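Local coordinates for protein orotidine-5-phosphate decarboxylase/orotate phosphoribosyltransferase, putative (Ompdcase-oprtase, putative) (Leishmania infantum, PDB 3QW3) that probably catalyses the decarboxylation of orotidine 5'-phosphate to UMP, as the decarboxylase part of a two-domain UMP synthase that also carries an orotate phosphoribosyltransferase, at residues A159-E163 and R190-L194; M123-K128 and N169-G173; A46-A52 and I77-A83; V18-P22 and E33-I38. One frame throughout, in Å; residues are numbered along the deposited sequence.

Contact 1: A159-E163 and R190-L194; sequences AERAE and RAPTL. With SO4 (sulfate ion), chain F.
The carboxylate of Glu163, in the last turn of helix 154-163, takes hold of the loop that leaves the following helix. Thr193 donates to it twice: OG1 to Glu163 OE2 at 2.6 Å, and the backbone N to Glu163 OE1 at 3.0 Å. Leu194 N makes a weak bond of 3.4 Å to the same Glu163 OE1. A t, p start to the Glu163 side chain (chi1 179°, chi2 79°) turns the carboxylate into the curve of the loop, and Thr193 in p (chi1 71°) presents its hydroxyl. One helical turn earlier, Glu160 in m, t forms a salt bridge with Arg190, OE2 to NH1 2.7 Å, and its OE1 also pairs with Arg152. Arg161 makes no contact with 190-194; its NH1 and NH2 donate to O3 of a sulfate ion, which also binds Arg152.

The backbones run close, with CA atoms 5.4 Å apart for Glu160 and Arg190 and 5.1 Å for Glu163 and Ala191. Ala191 (phi/psi -132/82) is where the chain leaves helical geometry. Small side chains permit this approach: Ala159 CB lies 3.9 Å from Arg190 CB, and Ala162 CB 3.7 Å from Leu194 CD1. The contact thus joins two successive outer helices of the barrel, 154-163 and 181-190, just ahead of strand 196-198, with Ala159, Ala162 and Leu194 all resting on Leu174 of strand 172-176.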
loop_
_atom_site.group_PDB
_atom_site.type_symbol
_atom_site.label_atom_id
_atom_site.label_comp_id
_atom_site.label_asym_id
_atom_site.label_seq_id
_atom_site.Cartn_x
_atom_site.Cartn_y
_atom_site.Cartn_z
ATOM N N ALA A 159 17.449 3.082 1.333
ATOM C CA ALA A 159 17.936 4.074 2.298
ATOM C C ALA A 159 18.727 5.201 1.628
ATOM O O ALA A 159 18.539 6.373 1.964
ATOM C CB ALA A 159 18.766 3.396 3.393
ATOM N N GLU A 160 19.588 4.844 0.675
ATOM C CA GLU A 160 20.387 5.827 -0.074
ATOM C C GLU A 160 19.517 6.778 -0.885
ATOM O O GLU A 160 19.719 7.999 -0.868
ATOM C CB GLU A 160 21.369 5.123 -1.016
ATOM C CG GLU A 160 22.509 4.400 -0.338
ATOM C CD GLU A 160 23.487 3.814 -1.346
ATOM O OE1 GLU A 160 23.037 3.297 -2.392
ATOM O OE2 GLU A 160 24.707 3.877 -1.100
ATOM N N ARG A 161 18.545 6.215 -1.603
ATOM C CA ARG A 161 17.589 7.010 -2.363
ATOM C C ARG A 161 16.849 7.987 -1.463
ATOM O O ARG A 161 16.676 9.154 -1.808
ATOM C CB ARG A 161 16.582 6.097 -3.058
ATOM C CG ARG A 161 16.919 5.799 -4.493
ATOM C CD ARG A 161 16.262 4.512 -4.940
ATOM N NE ARG A 161 16.680 4.145 -6.291
ATOM C CZ ARG A 161 17.807 3.505 -6.592
ATOM N NH1 ARG A 161 18.665 3.147 -5.643
ATOM N NH2 ARG A 161 18.076 3.225 -7.857
ATOM N N ALA A 162 16.416 7.492 -0.305
ATOM C CA ALA A 162 15.632 8.281 0.626
ATOM C C ALA A 162 16.428 9.454 1.193
ATOM O O ALA A 162 15.924 10.570 1.234
ATOM C CB ALA A 162 15.093 7.397 1.745
ATOM N N GLU A 163 17.666 9.194 1.618
ATOM C CA GLU A 163 18.553 10.244 2.138
ATOM C C GLU A 163 18.980 11.200 1.024
ATOM O O GLU A 163 19.160 12.398 1.259
ATOM C CB GLU A 163 19.785 9.614 2.809
ATOM C CG GLU A 163 20.820 10.603 3.380
ATOM C CD GLU A 163 20.440 11.203 4.732
ATOM O OE1 GLU A 163 19.895 10.493 5.602
ATOM O OE2 GLU A 163 20.713 12.404 4.939
ATOM N N ARG A 190 23.837 4.545 5.638
ATOM C CA ARG A 190 23.395 5.023 4.318
ATOM C C ARG A 190 22.564 6.295 4.416
ATOM O O ARG A 190 22.545 7.107 3.486
ATOM C CB ARG A 190 22.583 3.945 3.586
ATOM C CG ARG A 190 23.328 2.646 3.330
ATOM C CD ARG A 190 24.516 2.842 2.392
ATOM N NE ARG A 190 25.271 1.602 2.216
ATOM C CZ ARG A 190 26.166 1.386 1.252
ATOM N NH1 ARG A 190 26.426 2.325 0.350
ATOM N NH2 ARG A 190 26.798 0.220 1.185
ATOM N N ALA A 191 21.876 6.456 5.544
ATOM C CA ALA A 191 20.982 7.582 5.764
ATOM C C ALA A 191 21.251 8.204 7.132
ATOM O O ALA A 191 20.545 7.915 8.094
ATOM C CB ALA A 191 19.516 7.138 5.647
ATOM N N PRO A 192 22.276 9.070 7.217
ATOM C CA PRO A 192 22.700 9.632 8.504
ATOM C C PRO A 192 21.736 10.629 9.163
ATOM O O PRO A 192 21.820 10.839 10.379
ATOM C CB PRO A 192 24.032 10.325 8.158
ATOM C CG PRO A 192 24.477 9.697 6.876
ATOM C CD PRO A 192 23.198 9.455 6.133
ATOM N N THR A 193 20.840 11.245 8.396
ATOM C CA THR A 193 19.992 12.310 8.952
ATOM C C THR A 193 18.503 11.976 9.090
ATOM O O THR A 193 17.778 12.665 9.811
ATOM C CB THR A 193 20.124 13.651 8.176
ATOM O OG1 THR A 193 19.508 13.533 6.886
ATOM C CG2 THR A 193 21.579 14.064 8.022
ATOM N N LEU A 194 18.034 10.939 8.397
ATOM C CA LEU A 194 16.596 10.679 8.360
ATOM C C LEU A 194 16.057 10.130 9.672
ATOM O O LEU A 194 16.741 9.389 10.360
ATOM C CB LEU A 194 16.240 9.714 7.227
ATOM C CG LEU A 194 16.674 10.113 5.816
ATOM C CD1 LEU A 194 16.042 9.160 4.823
ATOM C CD2 LEU A 194 16.305 11.558 5.487
HETATM S S SO4 F . 21.852 2.608 -7.933
HETATM O O1 SO4 F . 22.067 2.456 -9.370
HETATM O O2 SO4 F . 22.282 3.940 -7.511
HETATM O O3 SO4 F . 20.436 2.450 -7.644
HETATM O O4 SO4 F . 22.603 1.582 -7.214
#

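Contact 2: M123-K128 and N169-G173; sequences MRYPDK and NGNVG
Two alpha-to-beta loops meet here at the N-terminal end of a (beta/alpha)8 barrel. Segment 123-128 links helix 116-123 to strand 129-135, while 169-173 leads into the adjacent parallel strand 172-176. The first loop reverses through a type I turn from Tyr125 to Lys128, closed by Lys128 N to Tyr125 O at 3.1 Å.

On the second segment, Asn169 comes first. Its CA is 5.6 Å from that of Pro126, and its side chain (chi1 -80°, m) reaches across so that ND2 donates to Met123 O at 2.8 Å in an almost straight bond (177°); this satisfies a carbonyl at the very end of helix 116-123. Gly170 follows with positive phi (63/27), a left-handed conformation that favours glycine, in the turn before strand 172-176. Asn171, chi1 p, then directs its side chain inward, placing the terminal amide among the backbone carbonyl oxygens of Met123, Tyr125 and Lys128, within the curve of the first loop. Backbone hydrogen bonds of Asn171 with Val130, and of Gly173 with Val130 and Val132, show that the loops merge directly into neighbouring strands of the sheet.

With Val172 the chain becomes extended and the contact turns apolar. Met123, whose m, t, t side chain also lies against Val130 and Val132 of strand 129-135, ends on the t rotamer of Val172, Met123 CE to Val172 CG2 3.6 Å.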
loop_
_atom_site.group_PDB
_atom_site.type_symbol
_atom_site.label_atom_id
_atom_site.label_comp_id
_atom_site.label_asym_id
_atom_site.label_seq_id
_atom_site.Cartn_x
_atom_site.Cartn_y
_atom_site.Cartn_z
ATOM N N MET A 123 5.277 13.377 -0.807
ATOM C CA MET A 123 6.413 14.210 -0.378
ATOM C C MET A 123 6.291 15.686 -0.764
ATOM O O MET A 123 7.024 16.530 -0.241
ATOM C CB MET A 123 7.727 13.625 -0.899
ATOM C CG MET A 123 8.028 12.232 -0.353
ATOM S SD MET A 123 9.413 11.420 -1.151
ATOM C CE MET A 123 9.489 9.895 -0.217
ATOM N N ARG A 124 5.362 15.998 -1.667
ATOM C CA ARG A 124 5.168 17.380 -2.121
ATOM C C ARG A 124 4.534 18.288 -1.056
ATOM O O ARG A 124 4.489 19.513 -1.224
ATOM C CB ARG A 124 4.374 17.420 -3.435
ATOM C CG ARG A 124 2.976 16.837 -3.355
ATOM C CD ARG A 124 2.310 16.788 -4.734
ATOM N NE ARG A 124 2.007 18.119 -5.259
ATOM C CZ ARG A 124 0.911 18.815 -4.968
ATOM N NH1 ARG A 124 -0.004 18.320 -4.143
ATOM N NH2 ARG A 124 0.730 20.015 -5.505
ATOM N N TYR A 125 4.039 17.683 0.027
ATOM C CA TYR A 125 3.523 18.422 1.176
ATOM C C TYR A 125 4.684 18.649 2.149
ATOM O O TYR A 125 5.030 17.744 2.909
ATOM C CB TYR A 125 2.447 17.614 1.908
ATOM C CG TYR A 125 1.107 17.427 1.219
ATOM C CD1 TYR A 125 0.974 16.594 0.107
ATOM C CD2 TYR A 125 -0.041 18.033 1.727
ATOM C CE1 TYR A 125 -0.259 16.406 -0.504
ATOM C CE2 TYR A 125 -1.281 17.852 1.123
ATOM C CZ TYR A 125 -1.381 17.035 0.008
ATOM O OH TYR A 125 -2.610 16.857 -0.585
ATOM N N PRO A 126 5.283 19.856 2.148
ATOM C CA PRO A 126 6.473 20.079 2.982
ATOM C C PRO A 126 6.206 19.941 4.486
ATOM O O PRO A 126 7.117 19.584 5.242
ATOM C CB PRO A 126 6.879 21.524 2.643
ATOM C CG PRO A 126 6.175 21.840 1.363
ATOM C CD PRO A 126 4.889 21.080 1.427
ATOM N N ASP A 127 4.969 20.208 4.898
ATOM C CA ASP A 127 4.561 20.155 6.306
ATOM C C ASP A 127 4.202 18.743 6.787
ATOM O O ASP A 127 3.952 18.532 7.981
ATOM C CB ASP A 127 3.391 21.118 6.563
ATOM C CG ASP A 127 2.190 20.862 5.650
ATOM O OD1 ASP A 127 2.380 20.627 4.434
ATOM O OD2 ASP A 127 1.044 20.913 6.151
ATOM N N LYS A 128 4.179 17.790 5.854
ATOM C CA LYS A 128 3.840 16.397 6.152
ATOM C C LYS A 128 5.037 15.488 5.912
ATOM O O LYS A 128 5.863 15.753 5.040
ATOM C CB LYS A 128 2.654 15.935 5.290
ATOM C CG LYS A 128 1.424 16.845 5.344
ATOM C CD LYS A 128 0.719 16.809 6.698
ATOM C CE LYS A 128 -0.432 17.800 6.745
ATOM N NZ LYS A 128 -1.212 17.663 8.009
ATOM N N ASN A 169 12.261 17.781 -0.029
ATOM C CA ASN A 169 11.493 18.596 0.913
ATOM C C ASN A 169 11.848 18.400 2.389
ATOM O O ASN A 169 11.203 18.976 3.265
ATOM C CB ASN A 169 9.985 18.427 0.678
ATOM C CG ASN A 169 9.482 19.258 -0.484
ATOM O OD1 ASN A 169 10.090 20.272 -0.845
ATOM N ND2 ASN A 169 8.365 18.839 -1.077
ATOM N N GLY A 170 12.871 17.591 2.655
ATOM C CA GLY A 170 13.345 17.362 4.023
ATOM C C GLY A 170 12.298 16.695 4.895
ATOM O O GLY A 170 12.298 16.859 6.120
ATOM N N ASN A 171 11.407 15.938 4.257
ATOM C CA ASN A 171 10.265 15.339 4.946
ATOM C C ASN A 171 10.168 13.824 4.799
ATOM O O ASN A 171 9.121 13.237 5.082
ATOM C CB ASN A 171 8.952 16.018 4.523
ATOM C CG ASN A 171 8.637 15.864 3.028
ATOM O OD1 ASN A 171 7.549 16.230 2.586
ATOM N ND2 ASN A 171 9.575 15.335 2.256
ATOM N N VAL A 172 11.261 13.209 4.354
ATOM C CA VAL A 172 11.318 11.759 4.179
ATOM C C VAL A 172 11.920 11.086 5.409
ATOM O O VAL A 172 12.931 11.543 5.956
ATOM C CB VAL A 172 12.120 11.373 2.910
ATOM C CG1 VAL A 172 12.112 9.855 2.681
ATOM C CG2 VAL A 172 11.542 12.094 1.706
ATOM N N GLY A 173 11.274 10.005 5.834
ATOM C CA GLY A 173 11.774 9.139 6.890
ATOM C C GLY A 173 11.758 7.709 6.383
ATOM O O GLY A 173 11.314 7.446 5.262
#

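Contact 3: A46-A52 and I77-A83; sequences AAYKPNA and IPVVLDA. With SO4 (sulfate ion), chain D.
Strands 47-50 and 80-85 are neighbours in the parallel barrel of the OMP decarboxylase fold, and their C-terminal ends carry a polar site occupied by sulfate. The backbones keep one register throughout: CA atoms are 4.9 Å apart for Tyr48 and Val79, 4.8 Å for Lys49 and Val80, and 5.4 Å for Asn51 and Asp82. The axes of 47-50 and 80-83 approach to 4.9 Å, 26° from parallel.

Tyr48 bonds to both sides of Val79, its N to Pro78 O at 3.1 Å and its O from Val80 N at 2.8 Å. Asp82 then does the same around Asn51: Asp82 N reaches Pro50 O at 3.1 Å, and Ala52 N makes a weak 3.3 Å bond to Asp82 O. Asn51 occupies the N-cap position before helix 52-56.

On one face of the sheet, the Tyr48 ring meets Ile77 (CD2 to CG2 3.8 Å) and Pro50 CD packs on Val79 CG1 at 3.5 Å. Further along, Ala52 CB lies 3.9 Å from both Leu81 CD1 and Ala83 CB.

Lys49 and Asp82 meet in the barrel interior. Asp82, centre of an inverse gamma turn, opens the Asp-Ala-Lys sequence expected of the family's active site; its OD1 is held by Thr109 and Lys84. The extended Lys49 side chain bends at its end (chi3 and chi4 both p), so that NZ lies 2.8 Å from Asp82 OD2, a salt bridge, and 2.8 Å from sulfate O2, a hydrogen bond.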
loop_
_atom_site.group_PDB
_atom_site.type_symbol
_atom_site.label_atom_id
_atom_site.label_comp_id
_atom_site.label_asym_id
_atom_site.label_seq_id
_atom_site.Cartn_x
_atom_site.Cartn_y
_atom_site.Cartn_z
ATOM N N ALA A 46 5.620 10.835 21.908
ATOM C CA ALA A 46 6.166 11.706 20.865
ATOM C C ALA A 46 5.260 11.722 19.638
ATOM O O ALA A 46 5.245 12.688 18.888
ATOM C CB ALA A 46 7.556 11.259 20.471
ATOM N N ALA A 47 4.522 10.633 19.439
ATOM C CA ALA A 47 3.611 10.502 18.299
ATOM C C ALA A 47 2.576 9.432 18.586
ATOM O O ALA A 47 2.770 8.599 19.480
ATOM C CB ALA A 47 4.390 10.145 17.025
ATOM N N TYR A 48 1.470 9.479 17.841
ATOM C CA TYR A 48 0.522 8.363 17.780
ATOM C C TYR A 48 0.481 7.793 16.370
ATOM O O TYR A 48 0.642 8.530 15.390
ATOM C CB TYR A 48 -0.876 8.784 18.240
ATOM C CG TYR A 48 -0.931 8.978 19.736
ATOM C CD1 TYR A 48 -1.196 7.907 20.584
ATOM C CD2 TYR A 48 -0.667 10.224 20.304
ATOM C CE1 TYR A 48 -1.219 8.072 21.965
ATOM C CE2 TYR A 48 -0.691 10.400 21.681
ATOM C CZ TYR A 48 -0.965 9.321 22.503
ATOM O OH TYR A 48 -0.982 9.491 23.872
ATOM N N LYS A 49 0.288 6.478 16.287
ATOM C CA LYS A 49 0.250 5.776 15.002
ATOM C C LYS A 49 -1.032 4.935 14.854
ATOM O O LYS A 49 -1.057 3.745 15.195
ATOM C CB LYS A 49 1.507 4.913 14.814
ATOM C CG LYS A 49 1.627 4.299 13.408
ATOM C CD LYS A 49 2.942 3.551 13.193
ATOM C CE LYS A 49 3.003 2.198 13.924
ATOM N NZ LYS A 49 2.048 1.170 13.453
ATOM N N PRO A 50 -2.108 5.550 14.344
ATOM C CA PRO A 50 -3.323 4.774 14.112
ATOM C C PRO A 50 -3.169 3.782 12.960
ATOM O O PRO A 50 -2.517 4.073 11.956
ATOM C CB PRO A 50 -4.371 5.833 13.772
ATOM C CG PRO A 50 -3.606 7.018 13.353
ATOM C CD PRO A 50 -2.328 6.989 14.120
ATOM N N ASN A 51 -3.775 2.617 13.155
ATOM C CA ASN A 51 -3.757 1.507 12.213
ATOM C C ASN A 51 -4.848 1.683 11.156
ATOM O O ASN A 51 -6.029 1.465 11.438
ATOM C CB ASN A 51 -3.981 0.210 13.008
ATOM C CG ASN A 51 -3.682 -1.044 12.201
ATOM O OD1 ASN A 51 -3.009 -1.962 12.684
ATOM N ND2 ASN A 51 -4.186 -1.097 10.983
ATOM N N ALA A 52 -4.458 2.072 9.940
ATOM C CA ALA A 52 -5.435 2.379 8.884
ATOM C C ALA A 52 -6.318 1.172 8.544
ATOM O O ALA A 52 -7.507 1.332 8.252
ATOM C CB ALA A 52 -4.732 2.909 7.628
ATOM N N ILE A 77 0.996 16.926 19.438
ATOM C CA ILE A 77 1.496 15.562 19.235
ATOM C C ILE A 77 1.146 15.089 17.824
ATOM O O ILE A 77 -0.031 14.971 17.487
ATOM C CB ILE A 77 0.969 14.566 20.292
ATOM C CG1 ILE A 77 1.190 15.115 21.714
ATOM C CG2 ILE A 77 1.666 13.201 20.123
ATOM C CD1 ILE A 77 0.531 14.275 22.835
ATOM N N PRO A 78 2.174 14.818 17.001
ATOM C CA PRO A 78 1.916 14.450 15.606
ATOM C C PRO A 78 1.346 13.046 15.466
ATOM O O PRO A 78 1.593 12.184 16.309
ATOM C CB PRO A 78 3.293 14.547 14.960
ATOM C CG PRO A 78 4.257 14.285 16.072
ATOM C CD PRO A 78 3.615 14.845 17.311
ATOM N N VAL A 79 0.573 12.847 14.402
ATOM C CA VAL A 79 -0.077 11.578 14.112
ATOM C C VAL A 79 0.509 11.017 12.823
ATOM O O VAL A 79 0.545 11.697 11.790
ATOM C CB VAL A 79 -1.606 11.763 13.965
ATOM C CG1 VAL A 79 -2.282 10.473 13.515
ATOM C CG2 VAL A 79 -2.219 12.244 15.286
ATOM N N VAL A 80 0.968 9.772 12.898
ATOM C CA VAL A 80 1.444 9.046 11.733
ATOM C C VAL A 80 0.363 8.047 11.321
ATOM O O VAL A 80 0.076 7.107 12.054
ATOM C CB VAL A 80 2.753 8.280 12.042
ATOM C CG1 VAL A 80 3.235 7.522 10.797
ATOM C CG2 VAL A 80 3.834 9.240 12.559
ATOM N N LEU A 81 -0.257 8.258 10.163
ATOM C CA LEU A 81 -1.235 7.299 9.674
ATOM C C LEU A 81 -0.477 6.127 9.059
ATOM O O LEU A 81 0.213 6.292 8.050
ATOM C CB LEU A 81 -2.193 7.941 8.659
ATOM C CG LEU A 81 -3.283 7.027 8.085
ATOM C CD1 LEU A 81 -4.230 6.493 9.169
ATOM C CD2 LEU A 81 -4.075 7.755 6.988
ATOM N N ASP A 82 -0.590 4.952 9.676
ATOM C CA ASP A 82 0.111 3.770 9.165
ATOM C C ASP A 82 -0.740 3.077 8.117
ATOM O O ASP A 82 -1.490 2.142 8.417
ATOM C CB ASP A 82 0.508 2.801 10.277
ATOM C CG ASP A 82 1.595 1.826 9.841
ATOM O OD1 ASP A 82 1.969 1.803 8.643
ATOM O OD2 ASP A 82 2.088 1.074 10.703
ATOM N N ALA A 83 -0.607 3.570 6.892
ATOM C CA ALA A 83 -1.442 3.165 5.769
ATOM C C ALA A 83 -0.661 2.418 4.685
ATOM O O ALA A 83 -1.267 1.753 3.839
ATOM C CB ALA A 83 -2.115 4.401 5.184
HETATM S S SO4 D . 3.492 -2.319 13.748
HETATM O O1 SO4 D . 3.508 -3.014 12.464
HETATM O O2 SO4 D . 3.942 -0.944 13.557
HETATM O O3 SO4 D . 2.136 -2.323 14.291
HETATM O O4 SO4 D . 4.384 -3.008 14.679
#

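Contact 4: V18-P22 and E33-I38; sequences VGLDP and ECKRLI
Leu20, in the m, t rotamer, wedges into the inner side of helix 27-41: its CB lies 4.1 Å from Cys34 SG, its CD2 3.9 Å from Leu37 CD2 and its CD1 4.2 Å from Ile38 CD1. Val18 CG1 also touches Leu37 CD2, at 4.1 Å, while Pro22 CD meets Cys34 SG at 4.1 Å. Strand 18-20 and helix 33-38 run almost antiparallel, at 169° with axes 9.6 Å apart, as expected of a beta-alpha-beta unit whose helix returns the chain to the start of the next strand.

Val18 and Leu20 both point toward the helix, with Gly19 between them; just beyond the strand, the CA-to-CB bond of Asp21 points away, its OD2 is hydrogen-bonded to Ser228 OG, and its side chain lies about 4 Å from a sulfate. Glu33, fully extended, reaches past Pro22 (OE2 to CA 3.5 Å) and accepts bonds from the backbone N atoms of Arg23 and Ala24. Around this core, Tyr48 of strand 47-50 packs on Val18, Leu20 and Ile38, Phe55 of helix 52-56 on Cys34, and Val69 of helix 60-72 on Leu20.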
loop_
_atom_site.group_PDB
_atom_site.type_symbol
_atom_site.label_atom_id
_atom_site.label_comp_id
_atom_site.label_asym_id
_atom_site.label_seq_id
_atom_site.Cartn_x
_atom_site.Cartn_y
_atom_site.Cartn_z
ATOM N N VAL A 18 3.140 5.805 20.146
ATOM C CA VAL A 18 2.107 4.918 20.680
ATOM C C VAL A 18 1.191 4.447 19.550
ATOM O O VAL A 18 0.491 5.245 18.924
ATOM C CB VAL A 18 1.281 5.596 21.799
ATOM C CG1 VAL A 18 0.235 4.638 22.364
ATOM C CG2 VAL A 18 2.196 6.124 22.917
ATOM N N GLY A 19 1.207 3.144 19.290
ATOM C CA GLY A 19 0.328 2.570 18.274
ATOM C C GLY A 19 -1.124 2.614 18.705
ATOM O O GLY A 19 -1.441 2.385 19.877
ATOM N N LEU A 20 -2.013 2.933 17.771
ATOM C CA LEU A 20 -3.437 2.871 18.050
ATOM C C LEU A 20 -4.028 1.786 17.168
ATOM O O LEU A 20 -4.343 2.015 15.996
ATOM C CB LEU A 20 -4.114 4.229 17.850
ATOM C CG LEU A 20 -3.581 5.332 18.780
ATOM C CD1 LEU A 20 -4.173 6.678 18.403
ATOM C CD2 LEU A 20 -3.844 5.003 20.251
ATOM N N ASP A 21 -4.122 0.596 17.755
ATOM C CA ASP A 21 -4.493 -0.629 17.060
ATOM C C ASP A 21 -5.656 -1.275 17.818
ATOM O O ASP A 21 -5.472 -2.288 18.497
ATOM C CB ASP A 21 -3.290 -1.581 17.019
ATOM C CG ASP A 21 -2.050 -0.933 16.433
ATOM O OD1 ASP A 21 -1.928 -0.893 15.197
ATOM O OD2 ASP A 21 -1.184 -0.468 17.210
ATOM N N PRO A 22 -6.860 -0.686 17.710
ATOM C CA PRO A 22 -7.975 -1.094 18.571
ATOM C C PRO A 22 -8.381 -2.559 18.383
ATOM O O PRO A 22 -8.447 -3.038 17.249
ATOM C CB PRO A 22 -9.110 -0.156 18.150
ATOM C CG PRO A 22 -8.746 0.310 16.779
ATOM C CD PRO A 22 -7.252 0.376 16.765
ATOM N N GLU A 33 -11.810 3.030 23.201
ATOM C CA GLU A 33 -10.563 2.326 23.496
ATOM C C GLU A 33 -9.338 3.196 23.185
ATOM O O GLU A 33 -8.416 3.295 23.998
ATOM C CB GLU A 33 -10.500 1.018 22.699
ATOM C CG GLU A 33 -9.250 0.173 22.941
ATOM C CD GLU A 33 -9.186 -1.064 22.054
ATOM O OE1 GLU A 33 -10.197 -1.403 21.411
ATOM O OE2 GLU A 33 -8.119 -1.707 22.004
ATOM N N CYS A 34 -9.333 3.814 22.004
ATOM C CA CYS A 34 -8.231 4.694 21.606
ATOM C C CYS A 34 -8.160 5.953 22.473
ATOM O O CYS A 34 -7.075 6.361 22.889
ATOM C CB CYS A 34 -8.336 5.070 20.132
ATOM S SG CYS A 34 -8.023 3.686 19.009
ATOM N N LYS A 35 -9.313 6.559 22.750
ATOM C CA LYS A 35 -9.366 7.739 23.623
ATOM C C LYS A 35 -8.794 7.452 25.018
ATOM O O LYS A 35 -8.015 8.253 25.550
ATOM C CB LYS A 35 -10.788 8.290 23.715
ATOM C CG LYS A 35 -11.212 9.104 22.501
ATOM C CD LYS A 35 -12.659 9.560 22.634
ATOM C CE LYS A 35 -13.004 10.618 21.592
ATOM N N ARG A 36 -9.162 6.305 25.585
ATOM C CA ARG A 36 -8.636 5.850 26.880
ATOM C C ARG A 36 -7.113 5.688 26.851
ATOM O O ARG A 36 -6.425 6.139 27.768
ATOM C CB ARG A 36 -9.308 4.538 27.307
ATOM C CG ARG A 36 -8.889 4.005 28.677
ATOM C CD ARG A 36 -9.642 2.716 29.008
ATOM N NE ARG A 36 -9.471 2.312 30.403
ATOM N N LEU A 37 -6.590 5.062 25.795
ATOM C CA LEU A 37 -5.144 4.874 25.670
ATOM C C LEU A 37 -4.404 6.205 25.487
ATOM O O LEU A 37 -3.314 6.389 26.031
ATOM C CB LEU A 37 -4.802 3.901 24.528
ATOM C CG LEU A 37 -3.348 3.421 24.443
ATOM C CD1 LEU A 37 -2.909 2.688 25.716
ATOM C CD2 LEU A 37 -3.159 2.516 23.229
ATOM N N ILE A 38 -5.000 7.125 24.729
ATOM C CA ILE A 38 -4.425 8.459 24.545
ATOM C C ILE A 38 -4.355 9.178 25.894
ATOM O O ILE A 38 -3.323 9.758 26.240
ATOM C CB ILE A 38 -5.219 9.310 23.524
ATOM C CG1 ILE A 38 -5.050 8.747 22.107
ATOM C CG2 ILE A 38 -4.752 10.768 23.555
ATOM C CD1 ILE A 38 -6.117 9.216 21.126
#

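How the contacts relate
Contacts 3 and 4 share the sheet: Lys49 O and Leu20 N, and likewise Ala47 O and Val18 N, lie 2.9 Å apart as probable hydrogen bonds, so strand 16-20 continues the pairing of contact 3, with centres 10 Å apart. Asp21 and the Lys49-Asp82 pair approach one sulfate, an ion probably from the crystallisation liquor, at the C-terminal mouth of the barrel, probably the active-site end. Contacts 1 and 2 form another cluster, centres 14 Å apart, where Leu194 CD2 lies 3.4 Å from Val172 O. That cluster lies across the barrel from contact 4, whose centre is 31 Å from contact 1. Contacts 2 and 3 are about 7 Å apart at nearest atoms and do not touch.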